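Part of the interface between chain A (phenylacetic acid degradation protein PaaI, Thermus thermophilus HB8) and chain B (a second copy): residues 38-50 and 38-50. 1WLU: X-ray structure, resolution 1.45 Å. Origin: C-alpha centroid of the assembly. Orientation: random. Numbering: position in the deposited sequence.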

# COMPACT_ATOMS: atom_id res chain seq x y z
N ALA A 38 8.60 -17.33 10.29
CA ALA A 38 7.87 -17.56 9.05
C ALA A 38 8.22 -16.48 8.03
O ALA A 38 8.11 -15.29 8.30
CB ALA A 38 6.37 -17.56 9.32
N HIS A 39 8.67 -16.92 6.85
CA HIS A 39 9.05 -16.00 5.78
C HIS A 39 7.85 -15.14 5.39
O HIS A 39 6.72 -15.63 5.32
CB HIS A 39 9.55 -16.81 4.58
CG HIS A 39 10.26 -16.01 3.54
ND1 HIS A 39 9.62 -15.12 2.70
CD2 HIS A 39 11.56 -16.01 3.15
CE1 HIS A 39 10.48 -14.61 1.84
NE2 HIS A 39 11.67 -15.14 2.09
N GLY A 40 8.10 -13.86 5.15
CA GLY A 40 7.03 -12.95 4.78
C GLY A 40 6.28 -13.45 3.55
O GLY A 40 5.08 -13.20 3.40
N GLY A 41 7.00 -14.14 2.67
CA GLY A 41 6.40 -14.67 1.46
C GLY A 41 5.43 -15.80 1.74
O GLY A 41 4.49 -16.02 0.98
N PHE A 42 5.67 -16.55 2.82
CA PHE A 42 4.77 -17.64 3.16
C PHE A 42 3.47 -17.05 3.70
O PHE A 42 2.38 -17.47 3.31
CB PHE A 42 5.39 -18.56 4.21
CG PHE A 42 4.44 -19.60 4.72
CD1 PHE A 42 4.09 -20.69 3.93
CD2 PHE A 42 3.83 -19.46 5.97
CE1 PHE A 42 3.15 -21.62 4.37
CE2 PHE A 42 2.89 -20.39 6.41
CZ PHE A 42 2.55 -21.47 5.61
N LEU A 43 3.58 -16.08 4.60
CA LEU A 43 2.40 -15.45 5.18
C LEU A 43 1.62 -14.72 4.09
O LEU A 43 0.39 -14.76 4.07
CB LEU A 43 2.80 -14.49 6.30
CG LEU A 43 3.48 -15.17 7.49
CD1 LEU A 43 3.85 -14.12 8.53
CD2 LEU A 43 2.55 -16.22 8.10
N TYR A 44 2.34 -14.07 3.18
CA TYR A 44 1.67 -13.38 2.09
C TYR A 44 0.98 -14.38 1.17
O TYR A 44 -0.16 -14.17 0.77
CB TYR A 44 2.67 -12.54 1.28
CG TYR A 44 2.05 -11.80 0.12
CD1 TYR A 44 1.81 -12.44 -1.11
CD2 TYR A 44 1.67 -10.46 0.24
CE1 TYR A 44 1.23 -11.76 -2.17
CE2 TYR A 44 1.09 -9.78 -0.81
CZ TYR A 44 0.87 -10.42 -2.02
OH TYR A 44 0.31 -9.73 -3.06
N ALA A 45 1.65 -15.49 0.86
CA ALA A 45 1.06 -16.50 -0.01
C ALA A 45 -0.25 -17.01 0.59
O ALA A 45 -1.22 -17.25 -0.13
CB ALA A 45 2.04 -17.66 -0.20
N LEU A 46 -0.26 -17.17 1.91
CA LEU A 46 -1.46 -17.63 2.61
C LEU A 46 -2.59 -16.62 2.42
O LEU A 46 -3.70 -16.99 2.03
CB LEU A 46 -1.15 -17.80 4.10
CG LEU A 46 -2.31 -18.25 4.99
CD1 LEU A 46 -2.64 -19.70 4.70
CD2 LEU A 46 -1.91 -18.08 6.45
N ALA A 47 -2.30 -15.36 2.70
CA ALA A 47 -3.31 -14.31 2.56
C ALA A 47 -3.76 -14.16 1.12
O ALA A 47 -4.95 -14.03 0.83
CB ALA A 47 -2.76 -12.99 3.08
N ASP A 48 -2.79 -14.17 0.20
CA ASP A 48 -3.08 -14.03 -1.22
C ASP A 48 -3.97 -15.16 -1.73
O ASP A 48 -4.81 -14.95 -2.60
CB ASP A 48 -1.77 -14.01 -2.01
CG ASP A 48 -1.99 -13.71 -3.47
OD1 ASP A 48 -2.43 -12.58 -3.77
OD2 ASP A 48 -1.72 -14.58 -4.31
N SER A 49 -3.78 -16.36 -1.18
CA SER A 49 -4.59 -17.50 -1.60
C SER A 49 -6.05 -17.31 -1.19
O SER A 49 -6.95 -17.61 -1.96
CB SER A 49 -4.02 -18.79 -1.00
OG SER A 49 -2.73 -19.07 -1.54
N ALA A 50 -6.28 -16.82 0.03
CA ALA A 50 -7.64 -16.58 0.50
C ALA A 50 -8.25 -15.45 -0.35
O ALA A 50 -9.42 -15.50 -0.72
CB ALA A 50 -7.62 -16.19 1.97
N ALA B 38 2.17 -17.83 -12.55
CA ALA B 38 2.94 -17.75 -11.33
C ALA B 38 2.08 -17.19 -10.20
O ALA B 38 1.50 -16.11 -10.32
CB ALA B 38 4.18 -16.89 -11.54
N HIS B 39 2.00 -17.93 -9.10
CA HIS B 39 1.21 -17.52 -7.94
C HIS B 39 1.74 -16.19 -7.41
O HIS B 39 2.95 -15.96 -7.36
CB HIS B 39 1.29 -18.61 -6.86
CG HIS B 39 0.29 -18.46 -5.76
ND1 HIS B 39 0.36 -17.47 -4.80
CD2 HIS B 39 -0.77 -19.23 -5.42
CE1 HIS B 39 -0.61 -17.64 -3.92
NE2 HIS B 39 -1.31 -18.70 -4.27
N GLY B 40 0.82 -15.30 -7.03
CA GLY B 40 1.23 -14.00 -6.51
C GLY B 40 2.16 -14.14 -5.33
O GLY B 40 3.03 -13.28 -5.10
N GLY B 41 1.99 -15.21 -4.56
CA GLY B 41 2.82 -15.45 -3.40
C GLY B 41 4.25 -15.81 -3.78
O GLY B 41 5.18 -15.55 -3.01
N PHE B 42 4.43 -16.43 -4.94
CA PHE B 42 5.77 -16.78 -5.38
C PHE B 42 6.50 -15.51 -5.80
O PHE B 42 7.65 -15.30 -5.42
CB PHE B 42 5.73 -17.76 -6.55
CG PHE B 42 7.08 -18.03 -7.15
CD1 PHE B 42 8.01 -18.82 -6.47
CD2 PHE B 42 7.46 -17.43 -8.34
CE1 PHE B 42 9.29 -19.01 -6.98
CE2 PHE B 42 8.74 -17.62 -8.86
CZ PHE B 42 9.66 -18.41 -8.18
N LEU B 43 5.83 -14.67 -6.59
CA LEU B 43 6.44 -13.43 -7.04
C LEU B 43 6.72 -12.53 -5.84
O LEU B 43 7.76 -11.87 -5.78
CB LEU B 43 5.53 -12.73 -8.05
CG LEU B 43 5.30 -13.53 -9.34
CD1 LEU B 43 4.38 -12.75 -10.26
CD2 LEU B 43 6.64 -13.80 -10.04
N TYR B 44 5.80 -12.50 -4.89
CA TYR B 44 6.00 -11.68 -3.70
C TYR B 44 7.17 -12.23 -2.89
O TYR B 44 8.01 -11.46 -2.42
CB TYR B 44 4.73 -11.65 -2.84
CG TYR B 44 4.88 -10.82 -1.57
CD1 TYR B 44 5.47 -11.36 -0.43
CD2 TYR B 44 4.44 -9.50 -1.53
CE1 TYR B 44 5.62 -10.60 0.73
CE2 TYR B 44 4.58 -8.74 -0.38
CZ TYR B 44 5.16 -9.29 0.75
OH TYR B 44 5.28 -8.52 1.89
N ALA B 45 7.24 -13.55 -2.73
CA ALA B 45 8.32 -14.15 -1.97
C ALA B 45 9.67 -13.77 -2.57
O ALA B 45 10.64 -13.51 -1.85
CB ALA B 45 8.17 -15.67 -1.95
N LEU B 46 9.73 -13.74 -3.90
CA LEU B 46 10.95 -13.37 -4.61
C LEU B 46 11.33 -11.93 -4.26
O LEU B 46 12.47 -11.66 -3.87
CB LEU B 46 10.73 -13.50 -6.11
CG LEU B 46 11.91 -13.12 -7.01
CD1 LEU B 46 13.01 -14.16 -6.89
CD2 LEU B 46 11.44 -13.03 -8.45
N ALA B 47 10.38 -11.02 -4.40
CA ALA B 47 10.64 -9.61 -4.11
C ALA B 47 10.97 -9.41 -2.64
O ALA B 47 11.90 -8.67 -2.30
CB ALA B 47 9.42 -8.77 -4.49
N ASP B 48 10.21 -10.06 -1.76
CA ASP B 48 10.42 -9.95 -0.33
C ASP B 48 11.80 -10.45 0.08
O ASP B 48 12.41 -9.91 1.00
CB ASP B 48 9.35 -10.76 0.41
CG ASP B 48 9.41 -10.56 1.91
OD1 ASP B 48 9.17 -9.42 2.36
OD2 ASP B 48 9.71 -11.53 2.63
N SER B 49 12.30 -11.47 -0.61
CA SER B 49 13.62 -12.01 -0.30
C SER B 49 14.71 -10.99 -0.64
O SER B 49 15.66 -10.82 0.13
CB SER B 49 13.85 -13.32 -1.06
OG SER B 49 12.96 -14.32 -0.62
N ALA B 50 14.58 -10.32 -1.78
CA ALA B 50 15.56 -9.30 -2.16
C ALA B 50 15.47 -8.14 -1.17
O ALA B 50 16.49 -7.57 -0.77
CB ALA B 50 15.28 -8.82 -3.58
O HOH W 1 10.71 -12.95 5.59
O HOH W 2 -1.86 -15.96 -7.45

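Two copies of the same helix, residues 40-50 of each chain, lie against each other across an exact two-fold axis. Their N-to-C directions differ by 155°, so they run nearly antiparallel, and their axes approach to 8.3 Å. So close an approach depends on glycine: Gly A41 CA lies 4.0 Å from Ala B45 CA, and Ala A45 CA lies 4.0 Å from Gly B41 CA. An idealised CB built on Gly A41 would point at the partner helix and fall 2.6 Å from Ala B45 CB, a clash; one built on Gly A40 would come within 2.8 Å of Asp B48 OD2. The contact buries 512 Å² in total, with Tyr A44, Tyr B44, His A39 and His B39 contributing most.

Tyr A44 and Tyr B44 meet at the centre. Each has its CA-to-CB bond directed toward the other helix and chi1 in the t well, and the rings form an offset stack: centroids 3.8 Å apart, planes at 2°, with Tyr A44 CD2 3.4 Å from Tyr B44 CD2. The offset brings Tyr A44 CB over the face of the Tyr B44 ring, 3.8 Å from its centroid and 26° off the normal, a CH-pi contact that the symmetry repeats. The edge of each ring is also used, since Tyr A44 CD1 packs 3.9 Å from Gly B41 CA.

His A39 works in two directions. It occupies the N-cap position, and His A39 ND1 accepts from Gly A41 N at 2.8 Å with an N-H...acceptor angle of 157°, satisfying an amide that the first turn of a helix leaves without a backbone partner. With ND1 acting as acceptor, NE2 is the protonated nitrogen, and His A39 NE2 donates to Ser B49 OG at 3.1 Å, near the plane of the ring. That hydroxyl in turn donates within its own helix: Ser B49 OG to Ala B45 O at 2.7 Å. A continuous chain of hydrogen bonds therefore leads from the start of one helix to a carbonyl of the other, and His B39 with Ser A49 builds its twin.

Asp B48 borders the same site. Asp B48 OD2 lies 3.3 Å from His A39 CE1 and 3.8 Å from Gly A41 N, but neither pair is a hydrogen bond. The link is made through water 1, which accepts from Gly A40 N at 2.8 Å and donates a weak bond to Asp B48 OD2 at 3.4 Å; water 2 does the same between Gly B40 N and Asp A48 OD2.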